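Local coordinates for protein LBCATS-a (Synthetic construct, PDB 5EY5) that probably acts as the alpha subunit of a tryptophan synthase, releasing indole from indole-3-glycerol phosphate, and binds sn-glycerol-3-phosphate in its barrel, at residues 113-118 with 146-151; 83-88 with 121-126; 219-224 with 261-266. All coordinates share one frame; numbering follows the deposited sequence.

Contact 1: 113-118 with 146-151; sequences RFVKEC and YGVDLI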
ATOM      1  N   ARG A 113      13.114  37.015  33.107  1.00 48.55           N
ATOM      2  CA  ARG A 113      11.825  37.539  33.531  1.00 50.78           C
ATOM      3  C   ARG A 113      11.121  36.577  34.475  1.00 45.71           C
ATOM      4  O   ARG A 113      10.380  37.006  35.373  1.00 43.50           O
ATOM      5  CB  ARG A 113      10.966  37.830  32.301  1.00 49.75           C
ATOM      6  CG  ARG A 113       9.535  38.144  32.607  1.00 53.22           C
ATOM      7  CD  ARG A 113       8.762  38.430  31.329  1.00 53.86           C
ATOM      8  NE  ARG A 113       7.352  38.630  31.621  1.00 53.73           N
ATOM      9  CZ  ARG A 113       6.373  37.860  31.168  1.00 55.62           C
ATOM     10  NH1 ARG A 113       6.639  36.833  30.374  1.00 54.30           N
ATOM     11  NH2 ARG A 113       5.120  38.121  31.511  1.00 61.15           N
ATOM     12  N   PHE A 114      11.344  35.275  34.294  1.00 43.98           N
ATOM     13  CA  PHE A 114      10.684  34.277  35.129  1.00 40.13           C
ATOM     14  C   PHE A 114      11.303  34.222  36.521  1.00 37.71           C
ATOM     15  O   PHE A 114      10.589  34.207  37.530  1.00 37.63           O
ATOM     16  CB  PHE A 114      10.754  32.903  34.462  1.00 37.90           C
ATOM     17  CG  PHE A 114      10.336  31.788  35.363  1.00 39.24           C
ATOM     18  CD1 PHE A 114       9.001  31.541  35.601  1.00 40.03           C
ATOM     19  CD2 PHE A 114      11.271  31.011  35.996  1.00 34.52           C
ATOM     20  CE1 PHE A 114       8.614  30.522  36.439  1.00 40.30           C
ATOM     21  CE2 PHE A 114      10.881  29.991  36.855  1.00 34.19           C
ATOM     22  CZ  PHE A 114       9.557  29.748  37.063  1.00 37.18           C
ATOM     23  N   VAL A 115      12.632  34.194  36.589  1.00 35.32           N
ATOM     24  CA  VAL A 115      13.310  34.205  37.882  1.00 38.94           C
ATOM     25  C   VAL A 115      13.045  35.513  38.619  1.00 35.52           C
ATOM     26  O   VAL A 115      12.895  35.529  39.848  1.00 40.79           O
ATOM     27  CB  VAL A 115      14.819  33.950  37.692  1.00 40.32           C
ATOM     28  CG1 VAL A 115      15.501  33.779  39.037  1.00 46.11           C
ATOM     29  CG2 VAL A 115      15.035  32.722  36.825  1.00 36.48           C
ATOM     30  N   LYS A 116      12.994  36.632  37.890  1.00 37.82           N
ATOM     31  CA  LYS A 116      12.664  37.901  38.540  1.00 45.85           C
ATOM     32  C   LYS A 116      11.266  37.851  39.155  1.00 45.36           C
ATOM     33  O   LYS A 116      11.065  38.276  40.298  1.00 45.67           O
ATOM     34  CB  LYS A 116      12.776  39.057  37.543  1.00 47.68           C
ATOM     35  CG  LYS A 116      12.624  40.438  38.173  1.00 54.18           C
ATOM     36  CD  LYS A 116      12.463  41.535  37.122  1.00 56.85           C
ATOM     37  CE  LYS A 116      12.268  42.901  37.772  1.00 66.44           C
ATOM     38  NZ  LYS A 116      11.974  43.976  36.780  1.00 73.00           N
ATOM     39  N   GLU A 117      10.288  37.332  38.414  1.00 41.86           N
ATOM     40  CA  GLU A 117       8.948  37.197  38.970  1.00 44.34           C
ATOM     41  C   GLU A 117       8.925  36.206  40.131  1.00 44.73           C
ATOM     42  O   GLU A 117       8.143  36.381  41.077  1.00 50.10           O
ATOM     43  CB  GLU A 117       7.962  36.770  37.886  1.00 44.07           C
ATOM     44  CG  GLU A 117       6.560  36.507  38.396  1.00 56.97           C
ATOM     45  CD  GLU A 117       5.740  37.780  38.566  1.00 74.94           C
ATOM     46  OE1 GLU A 117       4.593  37.815  38.072  1.00 80.15           O
ATOM     47  OE2 GLU A 117       6.243  38.742  39.185  1.00 78.14           O
ATOM     48  N   CYS A 118       9.769  35.171  40.088  1.00 37.95           N
ATOM     49  CA  CYS A 118       9.876  34.273  41.235  1.00 35.26           C
ATOM     50  C   CYS A 118      10.266  35.040  42.485  1.00 41.62           C
ATOM     51  O   CYS A 118       9.643  34.885  43.541  1.00 32.64           O
ATOM     52  CB  CYS A 118      10.895  33.165  40.965  1.00 36.85           C
ATOM     53  SG  CYS A 118      10.254  31.820  39.973  1.00 36.91           S
ATOM     54  N   TYR A 146      19.113  36.353  41.519  1.00 46.63           N
ATOM     55  CA  TYR A 146      17.929  36.746  42.276  1.00 49.88           C
ATOM     56  C   TYR A 146      17.713  35.915  43.535  1.00 55.08           C
ATOM     57  O   TYR A 146      16.661  36.035  44.169  1.00 60.88           O
ATOM     58  CB  TYR A 146      16.692  36.693  41.377  1.00 49.84           C
ATOM     59  CG  TYR A 146      16.762  37.690  40.244  1.00 58.83           C
ATOM     60  CD1 TYR A 146      17.331  37.348  39.022  1.00 61.27           C
ATOM     61  CD2 TYR A 146      16.283  38.982  40.405  1.00 59.79           C
ATOM     62  CE1 TYR A 146      17.408  38.263  37.987  1.00 62.90           C
ATOM     63  CE2 TYR A 146      16.357  39.902  39.379  1.00 67.03           C
ATOM     64  CZ  TYR A 146      16.918  39.542  38.174  1.00 70.54           C
ATOM     65  OH  TYR A 146      16.987  40.470  37.157  1.00 80.27           O
ATOM     66  N   GLY A 147      18.685  35.098  43.930  1.00 54.91           N
ATOM     67  CA  GLY A 147      18.549  34.372  45.177  1.00 56.07           C
ATOM     68  C   GLY A 147      17.542  33.248  45.146  1.00 54.88           C
ATOM     69  O   GLY A 147      17.008  32.876  46.193  1.00 57.88           O
ATOM     70  N   VAL A 148      17.271  32.692  43.971  1.00 45.55           N
ATOM     71  CA  VAL A 148      16.340  31.587  43.813  1.00 42.14           C
ATOM     72  C   VAL A 148      17.140  30.301  43.681  1.00 39.87           C
ATOM     73  O   VAL A 148      18.043  30.208  42.841  1.00 42.29           O
ATOM     74  CB  VAL A 148      15.448  31.798  42.584  1.00 46.52           C
ATOM     75  CG1 VAL A 148      14.604  30.534  42.329  1.00 34.50           C
ATOM     76  CG2 VAL A 148      14.609  33.051  42.776  1.00 45.33           C
ATOM     77  N   ASP A 149      16.815  29.310  44.503  1.00 38.95           N
ATOM     78  CA  ASP A 149      17.553  28.057  44.467  1.00 42.18           C
ATOM     79  C   ASP A 149      17.128  27.216  43.272  1.00 41.77           C
ATOM     80  O   ASP A 149      15.962  27.208  42.868  1.00 38.24           O
ATOM     81  CB  ASP A 149      17.354  27.263  45.757  1.00 40.57           C
ATOM     82  CG  ASP A 149      18.036  27.916  46.965  1.00 52.34           C
ATOM     83  OD1 ASP A 149      17.625  27.616  48.103  1.00 58.82           O
ATOM     84  OD2 ASP A 149      18.973  28.726  46.780  1.00 52.15           O
ATOM     85  N   LEU A 150      18.092  26.515  42.704  1.00 43.56           N
ATOM     86  CA  LEU A 150      17.871  25.613  41.584  1.00 39.08           C
ATOM     87  C   LEU A 150      18.175  24.205  42.085  1.00 34.39           C
ATOM     88  O   LEU A 150      19.338  23.858  42.321  1.00 36.07           O
ATOM     89  CB  LEU A 150      18.754  26.011  40.403  1.00 43.00           C
ATOM     90  CG  LEU A 150      18.336  25.570  39.008  1.00 47.44           C
ATOM     91  CD1 LEU A 150      19.376  26.031  38.001  1.00 50.89           C
ATOM     92  CD2 LEU A 150      18.160  24.068  38.964  1.00 52.41           C
ATOM     93  N   ILE A 151      17.134  23.406  42.273  1.00 36.61           N
ATOM     94  CA  ILE A 151      17.271  22.059  42.810  1.00 32.11           C
ATOM     95  C   ILE A 151      17.405  21.067  41.660  1.00 41.99           C
ATOM     96  O   ILE A 151      16.501  20.953  40.823  1.00 39.56           O
ATOM     97  CB  ILE A 151      16.070  21.703  43.690  1.00 36.20           C
ATOM     98  CG1 ILE A 151      15.985  22.683  44.870  1.00 37.22           C
ATOM     99  CG2 ILE A 151      16.159  20.240  44.131  1.00 40.66           C
ATOM    100  CD1 ILE A 151      14.637  23.336  45.021  1.00 31.85           C
TER
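Helix 111-121 meets the end of helix 137-146 and the turn into strand 149-154 here, on the outer layer of a (βα)8 barrel, and the interaction is of two kinds. The first is CH-pi. Lys116 lies over one face of the Tyr146 ring, its CA 4.3 Å from the ring centroid and only 13° off the ring normal. CB lies over the same face, and CG comes within 4.0 Å of Tyr146 CE2. With CG anti to the backbone N (chi1 -173°) and the chain extended beyond it, the ammonium end is carried off the ring toward solvent, so the aliphatic root of the lysine makes the contact.

The second kind is apolar packing, deeper toward the barrel. Val115 CG1, the branch anti to the backbone N, touches both Tyr146 CB and Val148 CG2, each at 3.9 Å. The same CG2 of Val148 rests on Cys118 CB at 4.1 Å. Within helix 111-121, Cys118 SG stands 3.6 Å above the plane of the Phe114 ring, toward its rim, and both side chains continue onto Leu126 of strand 125-127.

The backbone makes the change of course possible. Gly147, at phi 72°, closes helix 137-146 in a Schellman motif, so Tyr146 still faces the neighbouring helix while Val148 already turns into the layer between helices and sheet. The chemistry is graded from outside to inside: a tyrosine ring with the aliphatic base of a lysine over one face, then a small apolar cluster of valine methyls and the Cys118 CB that carries no polar pairing between the segments.

Contact 2: 83-88 with 121-126; sequences EMVREL and AGVDGL
The contact belongs to the helix layer of the (βα)8 barrel, where helix 78-91 leans on the αβ-loop that leads from helix 111-121 into strand 125-127. Approach is closest at the end of the second helix, with Arg86 CA 5.2 Å from Ala121 CA. The aliphatic part of Arg86 lies alongside Ala121: its CG sits 3.7 Å from Ala121 CA and 3.8 Å from Ala121 CB. The chain then bends at chi3 (-56°), bringing the guanidinium back over its own helix, where one face receives Glu83 CA 3.7 Å above the plane. Arg86 NH1 makes a long, weak ion pair with Glu117 of helix 111-121.

Val85 works on the inner side. Its CG1, anti to the backbone N, meets the main chain of the loop, 3.8 Å from Ala121 O and 3.9 Å from Gly122 O, and touches Val123 CG2 at 4.0 Å. Gly122 leaves the helix at phi 114°, where a CB would collide with the preceding carbonyl O; Val123 follows, buried, and packs with Val85 on Phe99 of strand 97-100.

Beyond the valines, Arg89 binds Gly122 O and forms a salt bridge to Asp124, which has a second one to Arg3. The loop is therefore held by Arg89 and Arg3 through a hydrogen bond and salt bridges, whereas between the two segments methyl and methylene groups cover main-chain carbonyls, a fit made of shape rather than polar bonds.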
ATOM      1  N   GLU A  83       0.210  34.803  40.977  1.00 35.31           N
ATOM      2  CA  GLU A  83      -0.745  35.593  41.744  1.00 37.74           C
ATOM      3  C   GLU A  83      -1.216  34.831  42.974  1.00 35.34           C
ATOM      4  O   GLU A  83      -1.424  35.420  44.041  1.00 39.64           O
ATOM      5  CB  GLU A  83      -1.932  35.996  40.869  1.00 39.06           C
ATOM      6  N   MET A  84      -1.403  33.518  42.843  1.00 39.22           N
ATOM      7  CA  MET A  84      -1.762  32.709  44.001  1.00 39.75           C
ATOM      8  C   MET A  84      -0.650  32.727  45.042  1.00 36.29           C
ATOM      9  O   MET A  84      -0.919  32.853  46.242  1.00 37.14           O
ATOM     10  CB  MET A  84      -2.074  31.275  43.566  1.00 44.04           C
ATOM     11  CG  MET A  84      -2.787  30.453  44.627  1.00 46.04           C
ATOM     12  SD  MET A  84      -2.141  28.777  44.689  1.00 49.84           S
ATOM     13  CE  MET A  84      -0.604  29.097  45.542  1.00 51.26           C
ATOM     14  N   VAL A  85       0.610  32.613  44.606  1.00 34.46           N
ATOM     15  CA  VAL A  85       1.720  32.700  45.558  1.00 36.54           C
ATOM     16  C   VAL A  85       1.751  34.067  46.230  1.00 37.05           C
ATOM     17  O   VAL A  85       2.068  34.182  47.424  1.00 37.96           O
ATOM     18  CB  VAL A  85       3.058  32.368  44.856  1.00 37.30           C
ATOM     19  CG1 VAL A  85       4.240  32.558  45.814  1.00 36.64           C
ATOM     20  CG2 VAL A  85       3.028  30.950  44.341  1.00 29.37           C
ATOM     21  N   ARG A  86       1.377  35.121  45.507  1.00 37.91           N
ATOM     22  CA  ARG A  86       1.359  36.433  46.146  1.00 38.57           C
ATOM     23  C   ARG A  86       0.212  36.548  47.141  1.00 40.72           C
ATOM     24  O   ARG A  86       0.379  37.126  48.219  1.00 43.52           O
ATOM     25  CB  ARG A  86       1.298  37.542  45.095  1.00 49.53           C
ATOM     26  CG  ARG A  86       2.634  37.751  44.384  1.00 57.03           C
ATOM     27  CD  ARG A  86       2.683  39.055  43.599  1.00 66.93           C
ATOM     28  NE  ARG A  86       1.597  39.156  42.628  1.00 74.51           N
ATOM     29  CZ  ARG A  86       1.653  38.695  41.379  1.00 77.30           C
ATOM     30  NH1 ARG A  86       2.753  38.095  40.934  1.00 69.42           N
ATOM     31  NH2 ARG A  86       0.607  38.836  40.572  1.00 79.57           N
ATOM     32  N   GLU A  87      -0.955  35.987  46.818  1.00 49.83           N
ATOM     33  CA  GLU A  87      -2.004  35.912  47.830  1.00 51.28           C
ATOM     34  C   GLU A  87      -1.516  35.117  49.029  1.00 49.29           C
ATOM     35  O   GLU A  87      -1.748  35.503  50.179  1.00 58.76           O
ATOM     36  CB  GLU A  87      -3.280  35.289  47.255  1.00 53.32           C
ATOM     37  CG  GLU A  87      -3.734  35.898  45.946  1.00 70.57           C
ATOM     38  CD  GLU A  87      -3.678  37.415  45.964  1.00 88.41           C
ATOM     39  OE1 GLU A  87      -4.451  38.037  46.727  1.00 96.82           O
ATOM     40  OE2 GLU A  87      -2.847  37.985  45.221  1.00 90.04           O
ATOM     41  N   LEU A  88      -0.816  34.013  48.780  1.00 44.48           N
ATOM     42  CA  LEU A  88      -0.211  33.269  49.878  1.00 44.48           C
ATOM     43  C   LEU A  88       0.674  34.169  50.729  1.00 40.62           C
ATOM     44  O   LEU A  88       0.529  34.226  51.953  1.00 46.47           O
ATOM     45  CB  LEU A  88       0.597  32.103  49.327  1.00 38.35           C
ATOM     46  CG  LEU A  88       0.106  30.730  49.761  1.00 51.86           C
ATOM     47  CD1 LEU A  88       0.883  29.655  49.009  1.00 54.07           C
ATOM     48  CD2 LEU A  88       0.224  30.562  51.285  1.00 49.64           C
ATOM     49  N   ALA A 121       7.379  37.499  43.619  1.00 39.26           N
ATOM     50  CA  ALA A 121       6.187  36.843  44.148  1.00 38.62           C
ATOM     51  C   ALA A 121       6.470  36.117  45.459  1.00 44.73           C
ATOM     52  O   ALA A 121       5.602  36.067  46.338  1.00 45.78           O
ATOM     53  CB  ALA A 121       5.622  35.869  43.122  1.00 33.09           C
ATOM     54  N   GLY A 122       7.659  35.548  45.612  1.00 43.71           N
ATOM     55  CA  GLY A 122       7.999  34.870  46.846  1.00 40.10           C
ATOM     56  C   GLY A 122       8.179  33.381  46.638  1.00 42.43           C
ATOM     57  O   GLY A 122       7.792  32.576  47.492  1.00 39.28           O
ATOM     58  N   VAL A 123       8.754  33.005  45.497  1.00 35.51           N
ATOM     59  CA  VAL A 123       9.047  31.609  45.175  1.00 33.41           C
ATOM     60  C   VAL A 123      10.516  31.369  45.471  1.00 36.68           C
ATOM     61  O   VAL A 123      11.386  32.039  44.910  1.00 36.66           O
ATOM     62  CB  VAL A 123       8.742  31.279  43.709  1.00 36.22           C
ATOM     63  CG1 VAL A 123       9.349  29.903  43.343  1.00 36.07           C
ATOM     64  CG2 VAL A 123       7.240  31.293  43.447  1.00 36.13           C
ATOM     65  N   ASP A 124      10.800  30.390  46.314  1.00 31.72           N
ATOM     66  CA  ASP A 124      12.151  30.253  46.833  1.00 29.46           C
ATOM     67  C   ASP A 124      13.029  29.323  46.015  1.00 32.28           C
ATOM     68  O   ASP A 124      14.255  29.448  46.072  1.00 39.53           O
ATOM     69  CB  ASP A 124      12.063  29.792  48.285  1.00 35.88           C
ATOM     70  CG  ASP A 124      11.147  30.699  49.105  1.00 46.05           C
ATOM     71  OD1 ASP A 124      10.031  30.269  49.472  1.00 46.83           O
ATOM     72  OD2 ASP A 124      11.534  31.866  49.335  1.00 59.30           O
ATOM     73  N   GLY A 125      12.450  28.404  45.254  1.00 30.42           N
ATOM     74  CA  GLY A 125      13.272  27.430  44.573  1.00 32.14           C
ATOM     75  C   GLY A 125      12.584  26.879  43.345  1.00 28.08           C
ATOM     76  O   GLY A 125      11.376  27.043  43.142  1.00 27.59           O
ATOM     77  N   LEU A 126      13.391  26.231  42.513  1.00 30.53           N
ATOM     78  CA  LEU A 126      12.969  25.742  41.212  1.00 32.17           C
ATOM     79  C   LEU A 126      13.450  24.317  41.047  1.00 26.36           C
ATOM     80  O   LEU A 126      14.611  24.012  41.336  1.00 29.22           O
ATOM     81  CB  LEU A 126      13.531  26.598  40.077  1.00 33.80           C
ATOM     82  CG  LEU A 126      13.109  28.064  40.086  1.00 43.45           C
ATOM     83  CD1 LEU A 126      13.597  28.756  38.820  1.00 47.59           C
ATOM     84  CD2 LEU A 126      11.589  28.181  40.220  1.00 43.77           C
TER

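Contact 3: 219-224 with 261-266; sequences QAAEVA and REAVKL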
ATOM      1  N   GLN A 219       6.360   3.856  54.344  1.00 50.24           N
ATOM      2  CA  GLN A 219       7.456   4.157  53.428  1.00 45.18           C
ATOM      3  C   GLN A 219       8.096   5.497  53.750  1.00 37.50           C
ATOM      4  O   GLN A 219       9.319   5.640  53.670  1.00 40.11           O
ATOM      5  CB  GLN A 219       6.953   4.151  51.984  1.00 46.07           C
ATOM      6  CG  GLN A 219       6.590   2.785  51.474  1.00 51.11           C
ATOM      7  CD  GLN A 219       6.080   2.829  50.044  1.00 56.06           C
ATOM      8  OE1 GLN A 219       5.752   3.899  49.527  1.00 53.34           O
ATOM      9  NE2 GLN A 219       6.012   1.669  49.398  1.00 58.55           N
ATOM     10  N   ALA A 220       7.282   6.506  54.078  1.00 36.27           N
ATOM     11  CA  ALA A 220       7.842   7.803  54.430  1.00 35.55           C
ATOM     12  C   ALA A 220       8.763   7.685  55.634  1.00 42.07           C
ATOM     13  O   ALA A 220       9.819   8.332  55.686  1.00 40.66           O
ATOM     14  CB  ALA A 220       6.719   8.801  54.700  1.00 35.01           C
ATOM     15  N   ALA A 221       8.400   6.829  56.597  1.00 44.70           N
ATOM     16  CA  ALA A 221       9.234   6.647  57.780  1.00 44.48           C
ATOM     17  C   ALA A 221      10.557   5.989  57.423  1.00 43.28           C
ATOM     18  O   ALA A 221      11.613   6.389  57.927  1.00 44.23           O
ATOM     19  CB  ALA A 221       8.488   5.822  58.827  1.00 47.50           C
ATOM     20  N   GLU A 222      10.519   4.976  56.558  1.00 37.82           N
ATOM     21  CA  GLU A 222      11.750   4.345  56.098  1.00 56.78           C
ATOM     22  C   GLU A 222      12.671   5.357  55.414  1.00 52.58           C
ATOM     23  O   GLU A 222      13.880   5.383  55.675  1.00 49.59           O
ATOM     24  CB  GLU A 222      11.407   3.175  55.170  1.00 65.65           C
ATOM     25  CG  GLU A 222      10.419   2.186  55.800  1.00 81.15           C
ATOM     26  CD  GLU A 222       9.918   1.121  54.832  1.00 95.19           C
ATOM     27  OE1 GLU A 222      10.685   0.714  53.934  1.00 98.06           O
ATOM     28  OE2 GLU A 222       8.751   0.686  54.973  1.00100.82           O
ATOM     29  N   VAL A 223      12.118   6.211  54.551  1.00 44.27           N
ATOM     30  CA  VAL A 223      12.936   7.223  53.885  1.00 42.36           C
ATOM     31  C   VAL A 223      13.515   8.204  54.898  1.00 43.04           C
ATOM     32  O   VAL A 223      14.675   8.617  54.789  1.00 44.56           O
ATOM     33  CB  VAL A 223      12.116   7.957  52.802  1.00 44.32           C
ATOM     34  CG1 VAL A 223      12.932   9.097  52.196  1.00 41.72           C
ATOM     35  CG2 VAL A 223      11.670   6.996  51.725  1.00 40.65           C
ATOM     36  N   ALA A 224      12.720   8.595  55.899  1.00 41.03           N
ATOM     37  CA  ALA A 224      13.157   9.621  56.836  1.00 42.26           C
ATOM     38  C   ALA A 224      14.383   9.204  57.644  1.00 46.09           C
ATOM     39  O   ALA A 224      15.030  10.059  58.263  1.00 45.99           O
ATOM     40  CB  ALA A 224      12.014   9.988  57.787  1.00 40.69           C
ATOM     41  N   ARG A 261       3.248  13.306  58.405  1.00 37.15           N
ATOM     42  CA  ARG A 261       4.040  14.135  59.313  1.00 39.58           C
ATOM     43  C   ARG A 261       4.452  13.354  60.556  1.00 38.44           C
ATOM     44  O   ARG A 261       5.599  13.450  61.016  1.00 37.49           O
ATOM     45  CB  ARG A 261       3.240  15.392  59.688  1.00 44.71           C
ATOM     46  CG  ARG A 261       3.876  16.310  60.742  1.00 47.69           C
ATOM     47  CD  ARG A 261       5.035  17.141  60.179  1.00 47.95           C
ATOM     48  NE  ARG A 261       6.270  16.367  60.041  1.00 40.89           N
ATOM     49  CZ  ARG A 261       7.409  16.851  59.552  1.00 39.94           C
ATOM     50  NH1 ARG A 261       7.480  18.113  59.142  1.00 37.32           N
ATOM     51  NH2 ARG A 261       8.477  16.068  59.453  1.00 36.76           N
ATOM     52  N   GLU A 262       3.525  12.579  61.128  1.00 40.97           N
ATOM     53  CA  GLU A 262       3.891  11.734  62.261  1.00 38.90           C
ATOM     54  C   GLU A 262       4.928  10.696  61.855  1.00 45.80           C
ATOM     55  O   GLU A 262       5.730  10.260  62.689  1.00 45.83           O
ATOM     56  CB  GLU A 262       2.652  11.046  62.842  1.00 42.26           C
ATOM     57  N   ALA A 263       4.943  10.308  60.577  1.00 40.13           N
ATOM     58  CA  ALA A 263       5.890   9.309  60.099  1.00 47.27           C
ATOM     59  C   ALA A 263       7.258   9.895  59.761  1.00 43.64           C
ATOM     60  O   ALA A 263       8.277   9.240  59.988  1.00 39.25           O
ATOM     61  CB  ALA A 263       5.319   8.590  58.873  1.00 47.96           C
ATOM     62  N   VAL A 264       7.315  11.113  59.227  1.00 35.91           N
ATOM     63  CA  VAL A 264       8.593  11.672  58.796  1.00 34.22           C
ATOM     64  C   VAL A 264       9.318  12.288  59.987  1.00 38.34           C
ATOM     65  O   VAL A 264       9.109  13.455  60.337  1.00 39.06           O
ATOM     66  CB  VAL A 264       8.408  12.690  57.660  1.00 37.46           C
ATOM     67  CG1 VAL A 264       9.716  13.429  57.391  1.00 28.68           C
ATOM     68  CG2 VAL A 264       7.913  11.979  56.405  1.00 35.45           C
ATOM     69  N   LYS A 265      10.172  11.489  60.615  1.00 39.09           N
ATOM     70  CA  LYS A 265      10.863  11.844  61.844  1.00 43.54           C
ATOM     71  C   LYS A 265      11.820  10.704  62.156  1.00 46.03           C
ATOM     72  O   LYS A 265      11.654   9.585  61.657  1.00 44.80           O
ATOM     73  CB  LYS A 265       9.877  12.070  62.999  1.00 49.53           C
ATOM     74  CG  LYS A 265       9.235  10.786  63.527  1.00 50.57           C
ATOM     75  CD  LYS A 265       8.467  11.011  64.835  1.00 54.52           C
ATOM     76  CE  LYS A 265       7.995   9.685  65.430  1.00 55.82           C
ATOM     77  NZ  LYS A 265       7.310   8.843  64.395  1.00 58.23           N
ATOM     78  N   LEU A 266      12.820  10.958  62.982  1.00 41.48           N
ATOM     79  CA  LEU A 266      13.742   9.909  63.357  1.00 49.65           C
ATOM     80  C   LEU A 266      13.012   8.909  64.204  1.00 53.35           C
ATOM     81  O   LEU A 266      12.226   9.277  65.042  1.00 49.14           O
ATOM     82  CB  LEU A 266      14.913  10.464  64.132  1.00 20.00           C
ATOM     83  CG  LEU A 266      15.889  11.240  63.281  1.00 20.00           C
ATOM     84  CD1 LEU A 266      16.891  11.953  64.155  1.00 20.00           C
ATOM     85  CD2 LEU A 266      16.571  10.364  62.244  1.00 20.00           C
TER
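Helix 217-224 and the end of the C-terminal helix 249-263 touch here through alanines, on the outer layer of the barrel where its last strand meets its first. The tight part is the alanine face. Ala221 CA comes within 4.9 Å of Ala263 CA, a spacing that methyl side chains permit, and Ala221 CA reaches Ala263 O at 3.5 Å in a CA-H...O contact (136° at the hydrogen). Val264, the first residue to leave helical angles, inserts its two branches beside the other helix: CG2 lies 3.8 Å from Ala220 CB, while CG1, anti to the backbone N, lies 4.2 Å from Ala224 CB. That alanine methyl also abuts the departing main chain, 3.7 Å from Lys265 N. Toward the barrel, Val264 and Ala224 both pack on Val230 of strand 229-232, and Val264 adds Leu19 of strand 18-24.

The outer part is looser. The Lys265 side chain starts away from helix 217-224 and folds back on its own helix, where NZ donates to Glu262 O at 2.7 Å, nearly along the C=O axis (169°). Leu266, at the exposed margin, brings only CD2 to within 4.3 Å of Ala224 O, and it also touches a crystal neighbour.

Polar bonds secure the chain end instead of joining the segments directly. Arg261 NH2 gives Val264 O a 2.8 Å bond, 156° at the hydrogen, lying in both the guanidinium and the carbonyl plane; NH2 also serves Lys17 O, and NH1 takes Asp46 and Gly44 O. Gln225 NE2 binds both Ala221 O and Lys265 O and so links the two sides. Small methyl groups thus let the backbones approach closely, while arginine and lysine satisfy carbonyls near the helix end and could offset part of the partial negative charge there.

Overall arrangement
Contacts 1 and 2 are neighbours, their centres 11 Å apart, whereas the centre of contact 3 lies on the opposite side of the chain's centre, about 30 Å and 27 Å from theirs. Helix 111-121 supplies a segment to contact 1, and its last residue opens contact 2, which runs on to strand 125-127; the adjacent strands 125-127 and 149-154 and the packing of Leu126 join the two. A basic side chain lies at the margin of all three, but contacts 1 and 2 are buried and contact 3, joining two outer-layer helices, only partly. Valine methyls serve all three, but the partners differ: respectively an aromatic face, a loop backbone and alanine-to-alanine helix packing.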